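Putative serine phosphatase (Pseudomonas aeruginosa, PDB 6K4E) probably removes phosphate from phosphorylated protein residues through its magnesium-binding PP2C-type domain, in the SiaABC threonine phosphorylation pathway that controls biofilm formation. Local coordinates at residues R141-L147 and A173-W177. Sequence-based numbering, arbitrary orientation.
Sequences RDPAAIL and AGLVW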
ATOM      1  N   ARG B 141     -20.851  -8.359  -6.592  1.00 49.94           N
ATOM      2  CA  ARG B 141     -21.685  -8.633  -7.758  1.00 49.26           C
ATOM      3  C   ARG B 141     -21.902  -7.453  -8.712  1.00 53.42           C
ATOM      4  O   ARG B 141     -22.454  -7.651  -9.798  1.00 54.02           O
ATOM      5  CB  ARG B 141     -23.033  -9.213  -7.285  1.00 47.78           C
ATOM      6  CG  ARG B 141     -22.789 -10.414  -6.368  1.00 44.57           C
ATOM      7  CD  ARG B 141     -24.021 -11.199  -5.943  1.00 53.86           C
ATOM      8  NE  ARG B 141     -23.623 -12.407  -5.209  1.00 57.35           N
ATOM      9  CZ  ARG B 141     -23.353 -12.441  -3.905  1.00 76.28           C
ATOM     10  NH1 ARG B 141     -23.437 -11.334  -3.169  1.00 61.33           N
ATOM     11  NH2 ARG B 141     -22.994 -13.580  -3.327  1.00 66.27           N
ATOM     12  N   ASP B 142     -21.403  -6.264  -8.371  1.00 49.39           N
ATOM     13  CA  ASP B 142     -21.609  -5.109  -9.221  1.00 49.71           C
ATOM     14  C   ASP B 142     -20.250  -4.496  -9.574  1.00 53.69           C
ATOM     15  O   ASP B 142     -19.805  -3.599  -8.852  1.00 53.51           O
ATOM     16  CB  ASP B 142     -22.549  -4.116  -8.489  1.00 53.60           C
ATOM     17  CG  ASP B 142     -23.091  -2.940  -9.287  1.00 64.98           C
ATOM     18  OD1 ASP B 142     -22.491  -2.596 -10.331  1.00 64.15           O
ATOM     19  OD2 ASP B 142     -24.053  -2.300  -8.813  1.00 74.28           O
ATOM     20  N   PRO B 143     -19.591  -4.947 -10.686  1.00 48.65           N
ATOM     21  CA  PRO B 143     -18.258  -4.415 -11.038  1.00 46.70           C
ATOM     22  C   PRO B 143     -18.174  -2.894 -11.188  1.00 50.12           C
ATOM     23  O   PRO B 143     -17.230  -2.297 -10.687  1.00 50.52           O
ATOM     24  CB  PRO B 143     -17.917  -5.159 -12.337  1.00 47.01           C
ATOM     25  CG  PRO B 143     -18.668  -6.428 -12.229  1.00 50.76           C
ATOM     26  CD  PRO B 143     -19.977  -6.026 -11.619  1.00 48.14           C
ATOM     27  N   ALA B 144     -19.162  -2.262 -11.825  1.00 47.32           N
ATOM     28  CA  ALA B 144     -19.202  -0.799 -11.981  1.00 46.43           C
ATOM     29  C   ALA B 144     -19.252  -0.082 -10.641  1.00 49.19           C
ATOM     30  O   ALA B 144     -18.543   0.909 -10.497  1.00 48.62           O
ATOM     31  CB  ALA B 144     -20.365  -0.370 -12.857  1.00 47.19           C
ATOM     32  N   ALA B 145     -20.052  -0.584  -9.657  1.00 46.34           N
ATOM     33  CA  ALA B 145     -20.129   0.015  -8.301  1.00 47.32           C
ATOM     34  C   ALA B 145     -18.813  -0.142  -7.533  1.00 49.99           C
ATOM     35  O   ALA B 145     -18.404   0.788  -6.844  1.00 48.46           O
ATOM     36  CB  ALA B 145     -21.267  -0.593  -7.504  1.00 48.91           C
ATOM     37  N   ILE B 146     -18.132  -1.315  -7.698  1.00 45.99           N
ATOM     38  CA  ILE B 146     -16.851  -1.630  -7.073  1.00 44.88           C
ATOM     39  C   ILE B 146     -15.796  -0.640  -7.571  1.00 49.31           C
ATOM     40  O   ILE B 146     -15.043  -0.114  -6.774  1.00 51.12           O
ATOM     41  CB  ILE B 146     -16.450  -3.137  -7.284  1.00 46.97           C
ATOM     42  CG1 ILE B 146     -17.464  -4.090  -6.593  1.00 48.26           C
ATOM     43  CG2 ILE B 146     -15.030  -3.431  -6.740  1.00 44.58           C
ATOM     44  CD1 ILE B 146     -17.477  -5.502  -7.128  1.00 51.80           C
ATOM     45  N   LEU B 147     -15.755  -0.378  -8.878  1.00 45.86           N
ATOM     46  CA  LEU B 147     -14.808   0.546  -9.512  1.00 44.86           C
ATOM     47  C   LEU B 147     -15.003   1.981  -9.060  1.00 50.94           C
ATOM     48  O   LEU B 147     -14.013   2.668  -8.827  1.00 50.83           O
ATOM     49  CB  LEU B 147     -14.863   0.442 -11.050  1.00 44.26           C
ATOM     50  CG  LEU B 147     -14.369  -0.859 -11.687  1.00 47.23           C
ATOM     51  CD1 LEU B 147     -14.412  -0.754 -13.170  1.00 47.22           C
ATOM     52  CD2 LEU B 147     -12.954  -1.182 -11.276  1.00 48.99           C
ATOM     53  N   ALA B 173      -8.339  -0.949 -14.694  1.00 42.30           N
ATOM     54  CA  ALA B 173      -8.923  -2.132 -14.067  1.00 40.72           C
ATOM     55  C   ALA B 173     -10.029  -2.727 -14.898  1.00 43.14           C
ATOM     56  O   ALA B 173     -10.746  -2.012 -15.585  1.00 43.62           O
ATOM     57  CB  ALA B 173      -9.419  -1.842 -12.652  1.00 41.12           C
ATOM     58  N   GLY B 174     -10.101  -4.044 -14.877  1.00 38.39           N
ATOM     59  CA  GLY B 174     -11.139  -4.810 -15.544  1.00 38.63           C
ATOM     60  C   GLY B 174     -11.669  -5.739 -14.480  1.00 44.38           C
ATOM     61  O   GLY B 174     -10.896  -6.515 -13.922  1.00 43.21           O
ATOM     62  N   LEU B 175     -12.943  -5.597 -14.125  1.00 42.63           N
ATOM     63  CA  LEU B 175     -13.593  -6.398 -13.089  1.00 43.92           C
ATOM     64  C   LEU B 175     -14.763  -7.137 -13.652  1.00 46.02           C
ATOM     65  O   LEU B 175     -15.587  -6.543 -14.332  1.00 46.87           O
ATOM     66  CB  LEU B 175     -14.116  -5.501 -11.966  1.00 45.79           C
ATOM     67  CG  LEU B 175     -13.212  -5.219 -10.807  1.00 52.41           C
ATOM     68  CD1 LEU B 175     -13.904  -4.313  -9.878  1.00 54.05           C
ATOM     69  CD2 LEU B 175     -12.862  -6.497 -10.049  1.00 56.73           C
ATOM     70  N   VAL B 176     -14.889  -8.412 -13.305  1.00 41.68           N
ATOM     71  CA  VAL B 176     -15.965  -9.260 -13.799  1.00 40.47           C
ATOM     72  C   VAL B 176     -16.691  -9.990 -12.665  1.00 45.53           C
ATOM     73  O   VAL B 176     -16.049 -10.669 -11.864  1.00 45.87           O
ATOM     74  CB  VAL B 176     -15.392 -10.269 -14.836  1.00 41.98           C
ATOM     75  CG1 VAL B 176     -16.440 -11.275 -15.284  1.00 41.82           C
ATOM     76  CG2 VAL B 176     -14.772  -9.567 -16.050  1.00 41.05           C
ATOM     77  N   TRP B 177     -18.026  -9.918 -12.647  1.00 41.83           N
ATOM     78  CA  TRP B 177     -18.813 -10.742 -11.742  1.00 42.53           C
ATOM     79  C   TRP B 177     -19.377 -11.894 -12.609  1.00 44.98           C
ATOM     80  O   TRP B 177     -20.168 -11.646 -13.519  1.00 43.20           O
ATOM     81  CB  TRP B 177     -19.946  -9.958 -11.021  1.00 42.51           C
ATOM     82  CG  TRP B 177     -20.991 -10.868 -10.443  1.00 44.40           C
ATOM     83  CD1 TRP B 177     -22.248 -11.063 -10.925  1.00 48.34           C
ATOM     84  CD2 TRP B 177     -20.834 -11.785  -9.347  1.00 44.56           C
ATOM     85  NE1 TRP B 177     -22.906 -11.998 -10.161  1.00 48.83           N
ATOM     86  CE2 TRP B 177     -22.052 -12.486  -9.211  1.00 49.32           C
ATOM     87  CE3 TRP B 177     -19.806 -12.038  -8.421  1.00 45.62           C
ATOM     88  CZ2 TRP B 177     -22.245 -13.471  -8.234  1.00 48.95           C
ATOM     89  CZ3 TRP B 177     -20.010 -12.991  -7.438  1.00 47.36           C
ATOM     90  CH2 TRP B 177     -21.215 -13.702  -7.357  1.00 48.82           C
TER
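Arg141 lies along the indole of Trp177, an instructive case of a charged side chain doing apolar work before its tip finds a counter-charge. Its CB sits by the ring-fusion atom CE2 of Trp177, at 3.9 Å. The next carbon, CG, is poised almost straight above the centre of the six-membered ring, 3.5 Å from the centroid, a CH-pi contact. From there the chain runs extended to NE, CD passing above CZ2 of Trp177 and NE coming to 3.5 Å from its CH2. The guanidinium then turns steeply, its plane 72° from that of the indole, so it does not stack; NH2 instead forms a salt bridge with Asp104. Trp177 carries its own CG anti to the backbone N (chi1 162°), which swings the indole to the side where Arg141 lies; chi2 then turns one face to it.

Further along, Pro143 at the first turn of the helix presses its CB to 3.4 Å from the backbone O of Leu175, while its CG lies beside the backbone N of Trp177. Leu175 CD1 meets two helix side chains, Ile146 CG2 at a tight 3.4 Å and, from another direction, Leu147 CD2, which also touches Ala173 CB. No hydrogen bond joins the two segments, and the interface is held by packing. Asp142, whose CB points away from the strand, is the N-cap residue, its OD1 accepting from Ala145 N from above the carboxylate plane and also bonded by Asn222.

Residues 143-147 run at 140° to strand residues 173-177, closer to antiparallel than to perpendicular. Helix 143-157 thus packs on strand 171-179, the middle strand of one of the two antiparallel sheets, as in the helix-flanked beta sandwich of PP2C phosphatases. Strands 105-113 and 184-190 lie on either side of strand 171-179, and helix 117-138 lies against Ile146.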